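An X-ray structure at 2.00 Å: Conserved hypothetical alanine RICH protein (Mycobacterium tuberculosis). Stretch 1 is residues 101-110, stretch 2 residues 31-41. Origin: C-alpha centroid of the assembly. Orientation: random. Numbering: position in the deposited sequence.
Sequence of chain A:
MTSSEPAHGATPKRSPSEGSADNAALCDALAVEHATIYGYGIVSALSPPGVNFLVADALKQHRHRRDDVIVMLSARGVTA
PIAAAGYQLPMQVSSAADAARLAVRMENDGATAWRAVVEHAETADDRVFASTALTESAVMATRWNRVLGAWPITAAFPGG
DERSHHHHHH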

# COMPACT_ATOMS: atom_id res chain seq x y z
N ARG A 101 -10.39 9.95 -12.38
CA ARG A 101 -9.34 10.81 -11.90
C ARG A 101 -9.61 11.30 -10.47
O ARG A 101 -8.69 11.43 -9.66
CB ARG A 101 -9.16 12.02 -12.83
CG ARG A 101 -8.38 11.70 -14.10
CD ARG A 101 -8.01 13.00 -14.93
NE ARG A 101 -9.17 13.60 -15.66
CZ ARG A 101 -9.68 13.10 -16.80
NH1 ARG A 101 -9.18 11.96 -17.31
NH2 ARG A 101 -10.70 13.70 -17.41
N LEU A 102 -10.86 11.62 -10.19
CA LEU A 102 -11.24 12.07 -8.85
C LEU A 102 -10.96 10.94 -7.87
O LEU A 102 -10.45 11.20 -6.79
CB LEU A 102 -12.75 12.43 -8.80
CG LEU A 102 -13.38 12.81 -7.44
CD1 LEU A 102 -12.63 13.97 -6.80
CD2 LEU A 102 -14.87 13.15 -7.64
N ALA A 103 -11.38 9.74 -8.22
CA ALA A 103 -11.16 8.56 -7.36
C ALA A 103 -9.67 8.36 -7.08
O ALA A 103 -9.28 8.11 -5.95
CB ALA A 103 -11.74 7.31 -8.01
N VAL A 104 -8.82 8.51 -8.08
CA VAL A 104 -7.35 8.35 -7.86
C VAL A 104 -6.87 9.46 -6.90
O VAL A 104 -6.14 9.22 -5.93
CB VAL A 104 -6.56 8.45 -9.21
CG1 VAL A 104 -5.01 8.46 -8.98
CG2 VAL A 104 -7.00 7.35 -10.15
N ARG A 105 -7.27 10.69 -7.17
CA ARG A 105 -6.83 11.80 -6.33
C ARG A 105 -7.26 11.56 -4.86
O ARG A 105 -6.49 11.83 -3.93
CB ARG A 105 -7.37 13.13 -6.85
CG ARG A 105 -7.34 14.20 -5.77
CD ARG A 105 -5.90 14.66 -5.42
NE ARG A 105 -5.69 15.97 -6.04
CZ ARG A 105 -5.76 17.12 -5.39
NH1 ARG A 105 -5.96 17.18 -4.07
NH2 ARG A 105 -5.58 18.23 -6.09
N MET A 106 -8.47 11.06 -4.66
CA MET A 106 -9.01 10.84 -3.33
C MET A 106 -8.24 9.74 -2.58
O MET A 106 -7.88 9.91 -1.45
CB MET A 106 -10.52 10.58 -3.35
CG MET A 106 -11.37 11.78 -3.85
SD MET A 106 -13.10 11.51 -3.38
CE MET A 106 -13.40 10.05 -4.42
N GLU A 107 -7.89 8.67 -3.28
CA GLU A 107 -7.13 7.54 -2.74
C GLU A 107 -5.71 7.95 -2.41
O GLU A 107 -5.18 7.57 -1.37
CB GLU A 107 -7.17 6.39 -3.74
CG GLU A 107 -8.60 5.75 -3.91
CD GLU A 107 -9.26 5.21 -2.60
OE1 GLU A 107 -8.59 4.98 -1.55
OE2 GLU A 107 -10.49 4.98 -2.62
N ASN A 108 -5.08 8.70 -3.32
CA ASN A 108 -3.77 9.29 -3.09
C ASN A 108 -3.75 10.24 -1.89
O ASN A 108 -2.83 10.17 -1.10
CB ASN A 108 -3.25 9.99 -4.36
CG ASN A 108 -2.76 9.00 -5.43
OD1 ASN A 108 -2.60 9.35 -6.61
ND2 ASN A 108 -2.52 7.80 -5.02
N ASP A 109 -4.75 11.12 -1.75
CA ASP A 109 -4.85 11.95 -0.56
C ASP A 109 -5.03 11.08 0.72
O ASP A 109 -4.56 11.43 1.81
CB ASP A 109 -6.07 12.91 -0.66
CG ASP A 109 -5.85 14.09 -1.65
OD1 ASP A 109 -4.70 14.36 -2.09
OD2 ASP A 109 -6.87 14.80 -1.93
N GLY A 110 -5.78 9.98 0.60
CA GLY A 110 -5.97 9.06 1.73
C GLY A 110 -4.67 8.34 2.12
O GLY A 110 -4.40 8.15 3.32
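Stretch 2 (31-41) AVEHATIYGYG

Stretch 2 is helical throughout, as is stretch 1, and the two run nearly antiparallel: their N-to-C directions differ by 168° and their axes approach to 10.0 Å. The register therefore descends one helix as it climbs the other, pairing Val32 with Gly110, Thr36 with Met106 and Tyr40 with Ala103, with CA–CA separations of 6.3, 6.0 and 7.0 Å.

Ala31 lies out of reach, so the contact opens at Val32, a t rotamer whose CB points toward stretch 1. Its CG1 packs 3.9 Å from CA of Gly110, meeting bare backbone. Glu33 points away at CB, but its end curls back, and water 1 weakly links its OE2 to Glu107 OE1, at 3.5 and 3.4 Å. His34 takes no part. At Ala35 the backbone matters more than the methyl: its O lies 4.2 Å from Met106 SD.

Thr36, chi1 m, leans sideways. Its O is 3.8 Å from Met106 SD, while its OG1 lies 2.5 Å from water 2, which donates a weak 3.4 Å hydrogen bond to Met106 O. Ile37 points away and Tyr38 makes no contact.

Gly39 states the clearest rule: its missing side chain makes space for a knob. Met106 SD comes to 3.6 Å from Gly39 CA, and an ideal CB there would clash with that sulfur at 2.2 Å. Met106 fills the hole formed by Ala35, Thr36, Gly39 and Tyr40, while Leu102 CD2 rests 4.0 Å from Gly39 O.

Tyr40 starts sideways and brings its ring end back to stretch 1. Met106 CE sits over one face, 4.0 Å from the ring centroid, a CH-pi contact; Ala103 CB is 4.0 Å from Tyr40 CE2. At the ring edge, Tyr40 OH donates a 2.6 Å hydrogen bond to Glu107 OE2, adding a directional polar tie to the packing. Gly41 lies beyond the contact.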

# COMPACT_ATOMS: atom_id res chain seq x y z
N ALA A 31 -11.18 12.86 8.82
CA ALA A 31 -11.70 13.98 8.01
C ALA A 31 -11.48 13.71 6.54
O ALA A 31 -12.33 14.00 5.73
CB ALA A 31 -11.05 15.30 8.43
N VAL A 32 -10.36 13.11 6.18
CA VAL A 32 -10.14 12.72 4.79
C VAL A 32 -11.13 11.61 4.35
O VAL A 32 -11.70 11.68 3.25
CB VAL A 32 -8.67 12.33 4.55
CG1 VAL A 32 -8.50 11.62 3.17
CG2 VAL A 32 -7.76 13.58 4.65
N GLU A 33 -11.32 10.60 5.21
CA GLU A 33 -12.33 9.54 5.00
C GLU A 33 -13.76 10.06 4.77
O GLU A 33 -14.41 9.63 3.83
CB GLU A 33 -12.34 8.55 6.19
CG GLU A 33 -11.09 7.61 6.27
CD GLU A 33 -10.79 6.85 4.97
OE1 GLU A 33 -11.72 6.33 4.30
OE2 GLU A 33 -9.60 6.72 4.61
N HIS A 34 -14.26 10.95 5.62
CA HIS A 34 -15.57 11.56 5.38
C HIS A 34 -15.65 12.20 3.98
O HIS A 34 -16.62 11.97 3.25
CB HIS A 34 -15.90 12.60 6.43
CG HIS A 34 -16.27 12.01 7.75
ND1 HIS A 34 -15.78 12.48 8.95
CD2 HIS A 34 -17.10 10.99 8.06
CE1 HIS A 34 -16.30 11.79 9.95
NE2 HIS A 34 -17.09 10.87 9.43
N ALA A 35 -14.61 12.96 3.63
CA ALA A 35 -14.52 13.67 2.36
C ALA A 35 -14.43 12.73 1.17
O ALA A 35 -14.93 13.06 0.08
CB ALA A 35 -13.33 14.61 2.37
N THR A 36 -13.82 11.56 1.37
CA THR A 36 -13.72 10.53 0.34
C THR A 36 -15.02 9.81 0.08
O THR A 36 -15.37 9.58 -1.08
CB THR A 36 -12.67 9.47 0.69
OG1 THR A 36 -11.41 10.11 0.65
CG2 THR A 36 -12.65 8.41 -0.33
N ILE A 37 -15.72 9.45 1.15
CA ILE A 37 -17.02 8.81 1.07
C ILE A 37 -18.01 9.75 0.35
O ILE A 37 -18.75 9.31 -0.54
CB ILE A 37 -17.57 8.43 2.50
CG1 ILE A 37 -16.72 7.31 3.11
CG2 ILE A 37 -19.14 8.22 2.52
CD1 ILE A 37 -16.69 7.39 4.63
N TYR A 38 -17.98 11.03 0.69
CA TYR A 38 -18.78 12.02 -0.03
C TYR A 38 -18.40 12.05 -1.52
O TYR A 38 -19.27 12.11 -2.40
CB TYR A 38 -18.61 13.39 0.63
CG TYR A 38 -19.12 14.59 -0.11
CD1 TYR A 38 -20.46 14.98 0.01
CD2 TYR A 38 -18.27 15.40 -0.88
CE1 TYR A 38 -20.96 16.12 -0.64
CE2 TYR A 38 -18.78 16.57 -1.53
CZ TYR A 38 -20.11 16.90 -1.41
OH TYR A 38 -20.65 18.04 -1.99
N GLY A 39 -17.10 11.99 -1.82
CA GLY A 39 -16.66 12.12 -3.19
C GLY A 39 -17.05 10.93 -4.03
O GLY A 39 -17.27 11.04 -5.24
N TYR A 40 -17.09 9.75 -3.42
CA TYR A 40 -17.45 8.56 -4.18
C TYR A 40 -18.94 8.54 -4.55
O TYR A 40 -19.30 7.85 -5.48
CB TYR A 40 -17.08 7.29 -3.44
CG TYR A 40 -15.73 6.70 -3.79
CD1 TYR A 40 -14.70 6.66 -2.85
CD2 TYR A 40 -15.47 6.18 -5.07
CE1 TYR A 40 -13.43 6.10 -3.18
CE2 TYR A 40 -14.24 5.66 -5.41
CZ TYR A 40 -13.21 5.62 -4.45
OH TYR A 40 -11.98 5.04 -4.78
N GLY A 41 -19.78 9.28 -3.82
CA GLY A 41 -21.14 9.53 -4.28
C GLY A 41 -21.11 10.17 -5.67
O GLY A 41 -21.93 9.83 -6.52
O HOH W 1 -8.05 6.45 1.51
O HOH W 2 -9.46 8.59 1.27